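Local structure of probable quinone reductase Qor (NADPH:quinone reductase) (Zeta-crystallin homolog protein) (Mycobacterium tuberculosis, 4RVU) at residues S125-G130 with A288-A293; L131-L136 with T163-H168; V193-P198 with W202-R207. The protein probably catalyses the NADPH-dependent reduction of quinones, transferring electrons from its bound NADPH cofactor to the substrate. All blocks are in the same frame, centred on the assembly; numbering follows the deposited sequence.

Contact 1 (S125-G130 with A288-A293). With NDP (NADPH dihydro-nicotinamide-adenine-dinucleotide phosphate), chain E.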
loop_
_atom_site.group_PDB
_atom_site.type_symbol
_atom_site.label_atom_id
_atom_site.label_comp_id
_atom_site.label_asym_id
_atom_site.label_seq_id
_atom_site.Cartn_x
_atom_site.Cartn_y
_atom_site.Cartn_z
ATOM N N SER A 125 9.858 28.236 -1.750
ATOM C CA SER A 125 8.474 27.898 -1.459
ATOM C C SER A 125 8.095 26.598 -2.154
ATOM O O SER A 125 7.194 25.889 -1.711
ATOM C CB SER A 125 7.542 29.002 -1.955
ATOM O OG SER A 125 7.617 30.154 -1.141
ATOM N N ALA A 126 8.788 26.294 -3.246
ATOM C CA ALA A 126 8.306 25.300 -4.206
ATOM C C ALA A 126 9.001 23.948 -4.154
ATOM O O ALA A 126 8.357 22.923 -4.381
ATOM C CB ALA A 126 8.388 25.861 -5.624
ATOM N N LEU A 127 10.307 23.920 -3.898
ATOM C CA LEU A 127 11.071 22.684 -4.136
ATOM C C LEU A 127 10.718 21.471 -3.275
ATOM O O LEU A 127 10.309 20.444 -3.811
ATOM C CB LEU A 127 12.589 22.920 -4.096
ATOM C CG LEU A 127 13.327 21.672 -4.619
ATOM C CD1 LEU A 127 13.141 21.499 -6.136
ATOM C CD2 LEU A 127 14.808 21.636 -4.247
ATOM N N LEU A 128 10.897 21.549 -1.959
ATOM C CA LEU A 128 10.638 20.363 -1.126
ATOM C C LEU A 128 9.193 19.915 -1.273
ATOM O O LEU A 128 8.912 18.730 -1.486
ATOM C CB LEU A 128 10.954 20.633 0.355
ATOM C CG LEU A 128 11.011 19.389 1.262
ATOM C CD1 LEU A 128 11.949 19.615 2.448
ATOM C CD2 LEU A 128 9.630 18.987 1.771
ATOM N N LYS A 129 8.274 20.865 -1.172
ATOM C CA LYS A 129 6.863 20.528 -1.240
ATOM C C LYS A 129 6.429 20.125 -2.657
ATOM O O LYS A 129 5.566 19.247 -2.833
ATOM C CB LYS A 129 6.040 21.687 -0.699
ATOM C CG LYS A 129 6.288 21.973 0.784
ATOM C CD LYS A 129 5.666 23.332 1.131
ATOM C CE LYS A 129 6.446 24.115 2.178
ATOM N NZ LYS A 129 7.926 24.256 1.939
ATOM N N GLY A 130 7.030 20.753 -3.665
ATOM C CA GLY A 130 6.744 20.420 -5.052
ATOM C C GLY A 130 7.266 19.061 -5.486
ATOM O O GLY A 130 6.589 18.346 -6.246
ATOM N N ALA A 288 12.946 18.959 -12.630
ATOM C CA ALA A 288 12.645 19.462 -13.973
ATOM C C ALA A 288 11.147 19.456 -14.288
ATOM O O ALA A 288 10.626 20.435 -14.836
ATOM C CB ALA A 288 13.426 18.680 -15.027
ATOM N N GLU A 289 10.445 18.370 -13.956
ATOM C CA GLU A 289 8.996 18.339 -14.164
ATOM C C GLU A 289 8.300 19.398 -13.304
ATOM O O GLU A 289 7.323 20.011 -13.738
ATOM C CB GLU A 289 8.406 16.936 -13.922
ATOM C CG GLU A 289 8.994 15.840 -14.819
ATOM C CD GLU A 289 8.003 14.712 -15.150
ATOM O OE1 GLU A 289 7.049 14.474 -14.369
ATOM O OE2 GLU A 289 8.186 14.052 -16.200
ATOM N N LEU A 290 8.802 19.627 -12.091
ATOM C CA LEU A 290 8.263 20.710 -11.253
ATOM C C LEU A 290 8.442 22.092 -11.888
ATOM O O LEU A 290 7.493 22.886 -11.950
ATOM C CB LEU A 290 8.895 20.693 -9.855
ATOM C CG LEU A 290 8.545 21.860 -8.920
ATOM C CD1 LEU A 290 7.055 21.883 -8.583
ATOM C CD2 LEU A 290 9.382 21.797 -7.648
ATOM N N PHE A 291 9.649 22.396 -12.356
ATOM C CA PHE A 291 9.878 23.712 -12.954
ATOM C C PHE A 291 9.183 23.858 -14.302
ATOM O O PHE A 291 8.781 24.962 -14.676
ATOM C CB PHE A 291 11.370 24.056 -13.041
ATOM C CG PHE A 291 11.973 24.436 -11.715
ATOM C CD1 PHE A 291 11.493 25.535 -11.019
ATOM C CD2 PHE A 291 13.010 23.691 -11.167
ATOM C CE1 PHE A 291 12.032 25.889 -9.793
ATOM C CE2 PHE A 291 13.560 24.035 -9.942
ATOM C CZ PHE A 291 13.071 25.133 -9.252
ATOM N N ASP A 292 9.007 22.747 -15.014
ATOM C CA ASP A 292 8.184 22.765 -16.229
ATOM C C ASP A 292 6.741 23.177 -15.922
ATOM O O ASP A 292 6.156 24.013 -16.620
ATOM C CB ASP A 292 8.198 21.396 -16.923
ATOM C CG ASP A 292 9.540 21.076 -17.566
ATOM O OD1 ASP A 292 10.426 21.956 -17.588
ATOM O OD2 ASP A 292 9.702 19.936 -18.055
ATOM N N ALA A 293 6.178 22.596 -14.867
ATOM C CA ALA A 293 4.804 22.891 -14.450
ATOM C C ALA A 293 4.660 24.341 -13.982
ATOM O O ALA A 293 3.674 25.009 -14.301
ATOM C CB ALA A 293 4.354 21.919 -13.356
HETATM P PA NDP E . 1.176 22.722 5.693
HETATM O O1A NDP E . 1.536 24.036 5.059
HETATM O O2A NDP E . 0.197 21.813 5.008
HETATM O O5B NDP E . 0.661 22.999 7.190
HETATM C C5B NDP E . -0.011 21.977 7.919
HETATM C C4B NDP E . -1.504 22.151 7.697
HETATM O O4B NDP E . -2.231 21.007 8.147
HETATM C C3B NDP E . -2.051 23.323 8.491
HETATM O O3B NDP E . -1.960 24.547 7.761
HETATM C C2B NDP E . -3.490 22.925 8.753
HETATM O O2B NDP E . -4.358 23.508 7.790
HETATM C C1B NDP E . -3.512 21.409 8.630
HETATM N N9A NDP E . -3.773 20.862 9.981
HETATM C C8A NDP E . -4.824 20.103 10.333
HETATM N N7A NDP E . -4.776 19.786 11.648
HETATM C C5A NDP E . -3.676 20.360 12.163
HETATM C C6A NDP E . -3.031 20.427 13.493
HETATM N N6A NDP E . -3.573 19.798 14.559
HETATM N N1A NDP E . -1.888 21.136 13.604
HETATM C C2A NDP E . -1.344 21.764 12.548
HETATM N N3A NDP E . -1.874 21.747 11.314
HETATM C C4A NDP E . -3.019 21.073 11.060
HETATM O O3 NDP E . 2.534 21.916 5.970
HETATM P PN NDP E . 3.491 21.433 4.777
HETATM O O1N NDP E . 2.876 21.841 3.465
HETATM O O2N NDP E . 4.897 21.843 5.127
HETATM O O5D NDP E . 3.400 19.834 4.894
HETATM C C5D NDP E . 2.146 19.170 4.762
HETATM C C4D NDP E . 2.215 17.805 5.429
HETATM O O4D NDP E . 2.961 16.904 4.613
HETATM C C3D NDP E . 2.942 17.880 6.756
HETATM O O3D NDP E . 2.293 16.995 7.668
HETATM C C2D NDP E . 4.334 17.364 6.465
HETATM O O2D NDP E . 4.871 16.706 7.615
HETATM C C1D NDP E . 4.089 16.392 5.323
HETATM N N1N NDP E . 5.207 16.260 4.388
HETATM C C2N NDP E . 5.624 15.032 4.072
HETATM C C3N NDP E . 6.665 14.814 3.182
HETATM C C7N NDP E . 7.085 13.408 2.879
HETATM O O7N NDP E . 7.955 13.213 2.048
HETATM N N7N NDP E . 6.488 12.407 3.524
HETATM C C4N NDP E . 7.372 15.971 2.515
HETATM C C5N NDP E . 6.815 17.251 2.935
HETATM C C6N NDP E . 5.764 17.345 3.840
HETATM P P2B NDP E . -5.949 23.530 8.024
HETATM O O1X NDP E . -6.159 22.632 9.209
HETATM O O2X NDP E . -6.266 24.975 8.285
HETATM O O3X NDP E . -6.520 23.015 6.735
#

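Contact 2 (L131-L136 with T163-H168). With NDP (NADPH dihydro-nicotinamide-adenine-dinucleotide phosphate), chain E.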
loop_
_atom_site.group_PDB
_atom_site.type_symbol
_atom_site.label_atom_id
_atom_site.label_comp_id
_atom_site.label_asym_id
_atom_site.label_seq_id
_atom_site.Cartn_x
_atom_site.Cartn_y
_atom_site.Cartn_z
ATOM N N LEU A 131 8.460 18.699 -5.016
ATOM C CA LEU A 131 9.007 17.355 -5.258
ATOM C C LEU A 131 8.100 16.335 -4.596
ATOM O O LEU A 131 7.883 15.231 -5.113
ATOM C CB LEU A 131 10.439 17.224 -4.717
ATOM C CG LEU A 131 11.564 18.018 -5.385
ATOM C CD1 LEU A 131 12.851 17.949 -4.548
ATOM C CD2 LEU A 131 11.827 17.494 -6.791
ATOM N N THR A 132 7.554 16.702 -3.443
ATOM C CA THR A 132 6.641 15.811 -2.731
ATOM C C THR A 132 5.334 15.639 -3.501
ATOM O O THR A 132 4.878 14.518 -3.693
ATOM C CB THR A 132 6.370 16.311 -1.314
ATOM O OG1 THR A 132 7.611 16.363 -0.594
ATOM C CG2 THR A 132 5.399 15.387 -0.586
ATOM N N ALA A 133 4.735 16.738 -3.953
ATOM C CA ALA A 133 3.536 16.631 -4.782
ATOM C C ALA A 133 3.818 15.797 -6.031
ATOM O O ALA A 133 2.998 14.966 -6.427
ATOM C CB ALA A 133 3.000 18.016 -5.154
ATOM N N HIS A 134 4.988 15.988 -6.638
ATOM C CA HIS A 134 5.335 15.221 -7.832
ATOM C C HIS A 134 5.326 13.723 -7.549
ATOM O O HIS A 134 4.669 12.959 -8.261
ATOM C CB HIS A 134 6.708 15.615 -8.380
ATOM C CG HIS A 134 7.060 14.923 -9.659
ATOM N ND1 HIS A 134 7.646 13.673 -9.696
ATOM C CD2 HIS A 134 6.886 15.293 -10.951
ATOM C CE1 HIS A 134 7.831 13.314 -10.954
ATOM N NE2 HIS A 134 7.376 14.280 -11.736
ATOM N N TYR A 135 6.059 13.290 -6.525
ATOM C CA TYR A 135 6.151 11.849 -6.290
ATOM C C TYR A 135 4.796 11.280 -5.859
ATOM O O TYR A 135 4.450 10.139 -6.191
ATOM C CB TYR A 135 7.326 11.470 -5.351
ATOM C CG TYR A 135 7.108 11.555 -3.838
ATOM C CD1 TYR A 135 6.232 10.684 -3.189
ATOM C CD2 TYR A 135 7.847 12.444 -3.058
ATOM C CE1 TYR A 135 6.045 10.733 -1.826
ATOM C CE2 TYR A 135 7.676 12.497 -1.682
ATOM C CZ TYR A 135 6.774 11.633 -1.076
ATOM O OH TYR A 135 6.585 11.659 0.291
ATOM N N LEU A 136 4.019 12.088 -5.146
ATOM C CA LEU A 136 2.691 11.647 -4.711
ATOM C C LEU A 136 1.766 11.408 -5.907
ATOM O O LEU A 136 1.035 10.412 -5.931
ATOM C CB LEU A 136 2.075 12.654 -3.731
ATOM C CG LEU A 136 2.602 12.655 -2.292
ATOM C CD1 LEU A 136 2.037 13.828 -1.479
ATOM C CD2 LEU A 136 2.339 11.320 -1.586
ATOM N N THR A 163 -3.217 20.214 -5.372
ATOM C CA THR A 163 -4.521 20.567 -5.930
ATOM C C THR A 163 -4.366 21.123 -7.338
ATOM O O THR A 163 -5.015 20.644 -8.275
ATOM C CB THR A 163 -5.240 21.556 -5.020
ATOM O OG1 THR A 163 -5.469 20.918 -3.756
ATOM C CG2 THR A 163 -6.573 21.991 -5.619
ATOM N N GLN A 164 -3.456 22.083 -7.499
ATOM C CA GLN A 164 -3.216 22.664 -8.810
ATOM C C GLN A 164 -2.733 21.640 -9.810
ATOM O O GLN A 164 -3.222 21.590 -10.944
ATOM C CB GLN A 164 -2.189 23.783 -8.715
ATOM C CG GLN A 164 -2.631 24.970 -7.893
ATOM C CD GLN A 164 -1.540 26.013 -7.827
ATOM O OE1 GLN A 164 -1.346 26.781 -8.771
ATOM N NE2 GLN A 164 -0.799 26.029 -6.723
ATOM N N TRP A 165 -1.764 20.829 -9.390
ATOM C CA TRP A 165 -1.102 19.910 -10.305
ATOM C C TRP A 165 -2.063 18.806 -10.735
ATOM O O TRP A 165 -2.166 18.498 -11.923
ATOM C CB TRP A 165 0.144 19.308 -9.655
ATOM C CG TRP A 165 1.213 18.951 -10.637
ATOM C CD1 TRP A 165 1.060 18.721 -11.978
ATOM C CD2 TRP A 165 2.617 18.822 -10.363
ATOM N NE1 TRP A 165 2.284 18.436 -12.549
ATOM C CE2 TRP A 165 3.253 18.500 -11.581
ATOM C CE3 TRP A 165 3.387 18.936 -9.206
ATOM C CZ2 TRP A 165 4.636 18.308 -11.674
ATOM C CZ3 TRP A 165 4.761 18.744 -9.300
ATOM C CH2 TRP A 165 5.370 18.431 -10.525
ATOM N N ALA A 166 -2.774 18.227 -9.770
ATOM C CA ALA A 166 -3.792 17.221 -10.076
ATOM C C ALA A 166 -4.873 17.789 -11.003
ATOM O O ALA A 166 -5.258 17.150 -11.983
ATOM C CB ALA A 166 -4.413 16.663 -8.785
ATOM N N THR A 167 -5.349 18.993 -10.708
ATOM C CA THR A 167 -6.358 19.644 -11.554
ATOM C C THR A 167 -5.855 19.798 -12.987
ATOM O O THR A 167 -6.576 19.510 -13.942
ATOM C CB THR A 167 -6.747 21.006 -10.990
ATOM O OG1 THR A 167 -7.349 20.806 -9.703
ATOM C CG2 THR A 167 -7.743 21.707 -11.909
ATOM N N HIS A 168 -4.607 20.235 -13.131
ATOM C CA HIS A 168 -3.978 20.335 -14.445
ATOM C C HIS A 168 -3.947 18.993 -15.166
ATOM O O HIS A 168 -4.074 18.939 -16.392
ATOM C CB HIS A 168 -2.553 20.871 -14.322
ATOM C CG HIS A 168 -1.773 20.788 -15.595
ATOM N ND1 HIS A 168 -2.034 21.597 -16.682
ATOM C CD2 HIS A 168 -0.748 19.981 -15.963
ATOM C CE1 HIS A 168 -1.196 21.299 -17.660
ATOM N NE2 HIS A 168 -0.406 20.321 -17.248
HETATM P PA NDP E . 1.176 22.722 5.693
HETATM O O1A NDP E . 1.536 24.036 5.059
HETATM O O2A NDP E . 0.197 21.813 5.008
HETATM O O5B NDP E . 0.661 22.999 7.190
HETATM C C5B NDP E . -0.011 21.977 7.919
HETATM C C4B NDP E . -1.504 22.151 7.697
HETATM O O4B NDP E . -2.231 21.007 8.147
HETATM C C3B NDP E . -2.051 23.323 8.491
HETATM O O3B NDP E . -1.960 24.547 7.761
HETATM C C2B NDP E . -3.490 22.925 8.753
HETATM O O2B NDP E . -4.358 23.508 7.790
HETATM C C1B NDP E . -3.512 21.409 8.630
HETATM N N9A NDP E . -3.773 20.862 9.981
HETATM C C8A NDP E . -4.824 20.103 10.333
HETATM N N7A NDP E . -4.776 19.786 11.648
HETATM C C5A NDP E . -3.676 20.360 12.163
HETATM C C6A NDP E . -3.031 20.427 13.493
HETATM N N6A NDP E . -3.573 19.798 14.559
HETATM N N1A NDP E . -1.888 21.136 13.604
HETATM C C2A NDP E . -1.344 21.764 12.548
HETATM N N3A NDP E . -1.874 21.747 11.314
HETATM C C4A NDP E . -3.019 21.073 11.060
HETATM O O3 NDP E . 2.534 21.916 5.970
HETATM P PN NDP E . 3.491 21.433 4.777
HETATM O O1N NDP E . 2.876 21.841 3.465
HETATM O O2N NDP E . 4.897 21.843 5.127
HETATM O O5D NDP E . 3.400 19.834 4.894
HETATM C C5D NDP E . 2.146 19.170 4.762
HETATM C C4D NDP E . 2.215 17.805 5.429
HETATM O O4D NDP E . 2.961 16.904 4.613
HETATM C C3D NDP E . 2.942 17.880 6.756
HETATM O O3D NDP E . 2.293 16.995 7.668
HETATM C C2D NDP E . 4.334 17.364 6.465
HETATM O O2D NDP E . 4.871 16.706 7.615
HETATM C C1D NDP E . 4.089 16.392 5.323
HETATM N N1N NDP E . 5.207 16.260 4.388
HETATM C C2N NDP E . 5.624 15.032 4.072
HETATM C C3N NDP E . 6.665 14.814 3.182
HETATM C C7N NDP E . 7.085 13.408 2.879
HETATM O O7N NDP E . 7.955 13.213 2.048
HETATM N N7N NDP E . 6.488 12.407 3.524
HETATM C C4N NDP E . 7.372 15.971 2.515
HETATM C C5N NDP E . 6.815 17.251 2.935
HETATM C C6N NDP E . 5.764 17.345 3.840
HETATM P P2B NDP E . -5.949 23.530 8.024
HETATM O O1X NDP E . -6.159 22.632 9.209
HETATM O O2X NDP E . -6.266 24.975 8.285
HETATM O O3X NDP E . -6.520 23.015 6.735
#

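Contact 3 (V193-P198 with W202-R207). With NDP (NADPH dihydro-nicotinamide-adenine-dinucleotide phosphate), chain E.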
loop_
_atom_site.group_PDB
_atom_site.type_symbol
_atom_site.label_atom_id
_atom_site.label_comp_id
_atom_site.label_asym_id
_atom_site.label_seq_id
_atom_site.Cartn_x
_atom_site.Cartn_y
_atom_site.Cartn_z
ATOM N N VAL A 193 -14.547 20.702 -4.794
ATOM C CA VAL A 193 -15.365 20.842 -3.598
ATOM C C VAL A 193 -14.474 20.918 -2.367
ATOM O O VAL A 193 -13.502 20.161 -2.249
ATOM C CB VAL A 193 -16.345 19.645 -3.428
ATOM C CG1 VAL A 193 -17.024 19.701 -2.068
ATOM C CG2 VAL A 193 -17.385 19.633 -4.531
ATOM N N VAL A 194 -14.809 21.823 -1.447
ATOM C CA VAL A 194 -14.065 21.967 -0.201
ATOM C C VAL A 194 -14.932 21.574 0.990
ATOM O O VAL A 194 -16.037 22.099 1.159
ATOM C CB VAL A 194 -13.562 23.412 -0.016
ATOM C CG1 VAL A 194 -12.759 23.538 1.267
ATOM C CG2 VAL A 194 -12.717 23.828 -1.212
ATOM N N LEU A 195 -14.436 20.648 1.807
ATOM C CA LEU A 195 -15.181 20.155 2.968
ATOM C C LEU A 195 -14.561 20.611 4.276
ATOM O O LEU A 195 -13.389 20.996 4.321
ATOM C CB LEU A 195 -15.224 18.622 2.951
ATOM C CG LEU A 195 -15.940 18.011 1.755
ATOM C CD1 LEU A 195 -15.773 16.495 1.740
ATOM C CD2 LEU A 195 -17.413 18.388 1.787
ATOM N N ASP A 196 -15.340 20.556 5.351
ATOM C CA ASP A 196 -14.776 20.761 6.675
ATOM C C ASP A 196 -14.065 19.486 7.118
ATOM O O ASP A 196 -14.274 18.417 6.543
ATOM C CB ASP A 196 -15.881 21.088 7.673
ATOM C CG ASP A 196 -16.630 22.349 7.313
ATOM O OD1 ASP A 196 -15.984 23.402 7.149
ATOM O OD2 ASP A 196 -17.866 22.274 7.179
ATOM N N TYR A 197 -13.242 19.599 8.152
ATOM C CA TYR A 197 -12.577 18.427 8.708
ATOM C C TYR A 197 -13.593 17.448 9.265
ATOM O O TYR A 197 -14.637 17.863 9.788
ATOM C CB TYR A 197 -11.542 18.822 9.766
ATOM C CG TYR A 197 -10.222 19.199 9.122
ATOM C CD1 TYR A 197 -10.021 20.467 8.598
ATOM C CD2 TYR A 197 -9.205 18.267 8.990
ATOM C CE1 TYR A 197 -8.827 20.802 7.983
ATOM C CE2 TYR A 197 -8.009 18.593 8.380
ATOM C CZ TYR A 197 -7.828 19.857 7.880
ATOM O OH TYR A 197 -6.637 20.177 7.273
ATOM N N PRO A 198 -13.305 16.141 9.123
ATOM C CA PRO A 198 -14.209 15.097 9.612
ATOM C C PRO A 198 -14.497 15.253 11.101
ATOM O O PRO A 198 -13.595 15.594 11.871
ATOM C CB PRO A 198 -13.410 13.801 9.385
ATOM C CG PRO A 198 -12.392 14.141 8.337
ATOM C CD PRO A 198 -12.075 15.589 8.521
ATOM N N TRP A 202 -17.510 7.973 9.269
ATOM C CA TRP A 202 -18.589 7.534 8.395
ATOM C C TRP A 202 -19.395 8.699 7.841
ATOM O O TRP A 202 -19.776 8.692 6.672
ATOM C CB TRP A 202 -19.473 6.529 9.134
ATOM C CG TRP A 202 -18.622 5.452 9.682
ATOM C CD1 TRP A 202 -18.332 5.207 10.997
ATOM C CD2 TRP A 202 -17.863 4.506 8.919
ATOM N NE1 TRP A 202 -17.467 4.138 11.096
ATOM C CE2 TRP A 202 -17.162 3.695 9.833
ATOM C CE3 TRP A 202 -17.729 4.256 7.545
ATOM C CZ2 TRP A 202 -16.335 2.647 9.415
ATOM C CZ3 TRP A 202 -16.910 3.223 7.136
ATOM C CH2 TRP A 202 -16.224 2.429 8.065
ATOM N N GLN A 203 -19.646 9.691 8.689
ATOM C CA GLN A 203 -20.307 10.927 8.277
ATOM C C GLN A 203 -19.558 11.587 7.120
ATOM O O GLN A 203 -20.129 11.871 6.061
ATOM C CB GLN A 203 -20.365 11.901 9.456
ATOM C CG GLN A 203 -21.435 11.581 10.482
ATOM C CD GLN A 203 -22.825 11.916 9.980
ATOM O OE1 GLN A 203 -23.074 13.028 9.505
ATOM N NE2 GLN A 203 -23.738 10.951 10.070
ATOM N N PHE A 204 -18.271 11.819 7.339
ATOM C CA PHE A 204 -17.409 12.428 6.331
ATOM C C PHE A 204 -17.324 11.564 5.075
ATOM O O PHE A 204 -17.445 12.066 3.967
ATOM C CB PHE A 204 -16.022 12.662 6.919
ATOM C CG PHE A 204 -15.055 13.300 5.962
ATOM C CD1 PHE A 204 -14.993 14.683 5.837
ATOM C CD2 PHE A 204 -14.194 12.518 5.199
ATOM C CE1 PHE A 204 -14.094 15.278 4.961
ATOM C CE2 PHE A 204 -13.290 13.108 4.319
ATOM C CZ PHE A 204 -13.248 14.492 4.197
ATOM N N ALA A 205 -17.123 10.258 5.247
ATOM C CA ALA A 205 -17.070 9.359 4.097
ATOM C C ALA A 205 -18.352 9.427 3.264
ATOM O O ALA A 205 -18.307 9.368 2.038
ATOM C CB ALA A 205 -16.770 7.925 4.530
ATOM N N GLY A 206 -19.494 9.549 3.929
ATOM C CA GLY A 206 -20.748 9.756 3.224
ATOM C C GLY A 206 -20.738 10.996 2.329
ATOM O O GLY A 206 -21.222 10.945 1.196
ATOM N N ARG A 207 -20.181 12.099 2.825
ATOM C CA ARG A 207 -20.069 13.326 2.021
ATOM C C ARG A 207 -19.278 13.030 0.748
ATOM O O ARG A 207 -19.719 13.321 -0.367
ATOM C CB ARG A 207 -19.357 14.429 2.804
ATOM C CG ARG A 207 -19.657 14.453 4.287
ATOM C CD ARG A 207 -21.063 14.953 4.567
ATOM N NE ARG A 207 -21.078 16.383 4.857
ATOM C CZ ARG A 207 -21.202 17.330 3.932
ATOM N NH1 ARG A 207 -21.325 16.993 2.652
ATOM N NH2 ARG A 207 -21.203 18.613 4.281
HETATM P PA NDP E . 1.176 22.722 5.693
HETATM O O1A NDP E . 1.536 24.036 5.059
HETATM O O2A NDP E . 0.197 21.813 5.008
HETATM O O5B NDP E . 0.661 22.999 7.190
HETATM C C5B NDP E . -0.011 21.977 7.919
HETATM C C4B NDP E . -1.504 22.151 7.697
HETATM O O4B NDP E . -2.231 21.007 8.147
HETATM C C3B NDP E . -2.051 23.323 8.491
HETATM O O3B NDP E . -1.960 24.547 7.761
HETATM C C2B NDP E . -3.490 22.925 8.753
HETATM O O2B NDP E . -4.358 23.508 7.790
HETATM C C1B NDP E . -3.512 21.409 8.630
HETATM N N9A NDP E . -3.773 20.862 9.981
HETATM C C8A NDP E . -4.824 20.103 10.333
HETATM N N7A NDP E . -4.776 19.786 11.648
HETATM C C5A NDP E . -3.676 20.360 12.163
HETATM C C6A NDP E . -3.031 20.427 13.493
HETATM N N6A NDP E . -3.573 19.798 14.559
HETATM N N1A NDP E . -1.888 21.136 13.604
HETATM C C2A NDP E . -1.344 21.764 12.548
HETATM N N3A NDP E . -1.874 21.747 11.314
HETATM C C4A NDP E . -3.019 21.073 11.060
HETATM O O3 NDP E . 2.534 21.916 5.970
HETATM P PN NDP E . 3.491 21.433 4.777
HETATM O O1N NDP E . 2.876 21.841 3.465
HETATM O O2N NDP E . 4.897 21.843 5.127
HETATM O O5D NDP E . 3.400 19.834 4.894
HETATM C C5D NDP E . 2.146 19.170 4.762
HETATM C C4D NDP E . 2.215 17.805 5.429
HETATM O O4D NDP E . 2.961 16.904 4.613
HETATM C C3D NDP E . 2.942 17.880 6.756
HETATM O O3D NDP E . 2.293 16.995 7.668
HETATM C C2D NDP E . 4.334 17.364 6.465
HETATM O O2D NDP E . 4.871 16.706 7.615
HETATM C C1D NDP E . 4.089 16.392 5.323
HETATM N N1N NDP E . 5.207 16.260 4.388
HETATM C C2N NDP E . 5.624 15.032 4.072
HETATM C C3N NDP E . 6.665 14.814 3.182
HETATM C C7N NDP E . 7.085 13.408 2.879
HETATM O O7N NDP E . 7.955 13.213 2.048
HETATM N N7N NDP E . 6.488 12.407 3.524
HETATM C C4N NDP E . 7.372 15.971 2.515
HETATM C C5N NDP E . 6.815 17.251 2.935
HETATM C C6N NDP E . 5.764 17.345 3.840
HETATM P P2B NDP E . -5.949 23.530 8.024
HETATM O O1X NDP E . -6.159 22.632 9.209
HETATM O O2X NDP E . -6.266 24.975 8.285
HETATM O O3X NDP E . -6.520 23.015 6.735
#

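Contact 1 (S125-G130 with A288-A293)
Leu290 sets CD2 3.6 Å from the peptide oxygen of Ala126 and CD1 3.8 Å from Gly130 CA, next to that residue's carbonyl carbon. The flat ring on this side, Phe291, contributes little, its rim atom CE2 remaining 4.6 Å from Leu127 CD1. The contact is a helix-helix crossing in a medium-chain dehydrogenase/reductase fold, where segments of helices 120-140 and 280-295 meet at 127° with axes 10.4 Å apart. Gly130, lacking a side chain, lets the leucine fork press down on bare backbone, and its CA is the nearest to that of Leu290. With CG anti to the backbone N, chi1 173° carries the Leu290 branch toward helix 120-140. The small Ala126 CB also points toward the other helix, so that nothing bulky stands between the fork and the Ala126 oxygen, and Leu127 adds an apolar flank where CD1 lies 4.1 Å from Leu290 CD2. Trp165 of helix 157-168 also packs on Leu290, and Val92 touches both Leu127 and Phe291. Leu128 and Lys129, on another side of the helix, belong to the NADPH pocket. The helix is kinked here, and Leu128 N bonds to Glu66 OE2 instead of the preceding turn. Lys129 NZ, salt-bridged to Glu66 OE1, also bonds Asn44 OD1. Facing NADPH, Leu128 CD2 approaches the nicotinamide atom C5N to 3.5 Å.

Contact 2 (L131-L136 with T163-H168)
His134 turns the CD2 edge of its imidazole to Trp165, where helix 120-140 meets helix 157-168 of the Rossmann-type nucleotide-binding domain. Its CB starts 3.8 Å from both Trp165 CH2 and CZ3. CG, anti to the backbone N (chi1 -176°), runs past the same corner of the indole. At CD2 the approach tightens to 3.5 Å from Trp165 CH2, which lies near the imidazole plane. The planes meet at 58°, an oblique pairing. Both ring nitrogens have partners elsewhere: NE2 bonds to Glu289 OE1 and ND1 to Arg286 NH2, which together fix the ring's rotation. A histidine thus suits this buried position, with a C-H edge for the indole and two nitrogens for polar partners. Alongside, the small methyl of Ala133 lets the broad indole close in, CB lying 4.2 Å from Trp165 CE3. The other flank of 131-136 binds NADPH: Thr132 OG1 approaches C4N, the hydride-bearing carbon, and Tyr135 OH donates to the carboxamide oxygen O7N at 2.7 Å.

Contact 3 (V193-P198 with W202-R207)
Phe204 receives Pro198 on one face of its ring and a backbone oxygen at its edge. Pro198 CG sits 3.7 Å from the ring centroid and only 15° off the normal, a CH-pi contact in which the compact pyrrolidine presents its CG hydrogens to the pi cloud. At the rim, near the ring plane, Asp196 O comes to 3.5 Å from Phe204 CE1. Phe204 gets there by holding CG anti to its backbone N (chi1 -179°), which sends the ring away from helix 201-212 toward the incoming chain. Strand 193-195 is an outermost strand of the six-stranded parallel Rossmann sheet, and helix 201-212 is the helix of the beta-alpha-beta crossover to strand 217-222, on the other side of 148-151. Leu195, whose side chain points toward the helix, packs beside Phe204: its CD1 touches Phe204 CE1 obliquely at 3.8 Å, and its CD2 lies over one face of the Arg207 guanidinium, 4.2 Å from NH1. Ala231 of helix 229-234 also packs on Phe204 and Pro198. Between Asp196 and Pro198, Tyr197 faces away from the helix toward NADPH; its ring makes a cation-pi contact with Arg322, and its OH donates to the phosphate oxygen O3X at 2.9 Å.

How the contacts relate
Along the chain, 125-130 comes first and opens the long loop that contact 1 closes only at 288-293. Segment 131-136 follows directly on the same helix, 120-140, and contact 2 closes a short loop at 163-168; contact 3 closes a still shorter one between 193-198 and 202-207. Contacts 2 and 3 lie in series, both within the span of contact 1, and none cross. Contacts 1 and 2 adjoin, Trp165 CH2 lying 3.8 Å from Leu290 CA, so helices 120-140, 157-168 and 280-295 form one cluster, with helix 120-140 presenting its other flank to the nicotinamide. Contact 3, about 22 Å from contact 2 between centres, sits at the sheet edge near the cofactor's 2'-phosphate; NADPH spans the distance.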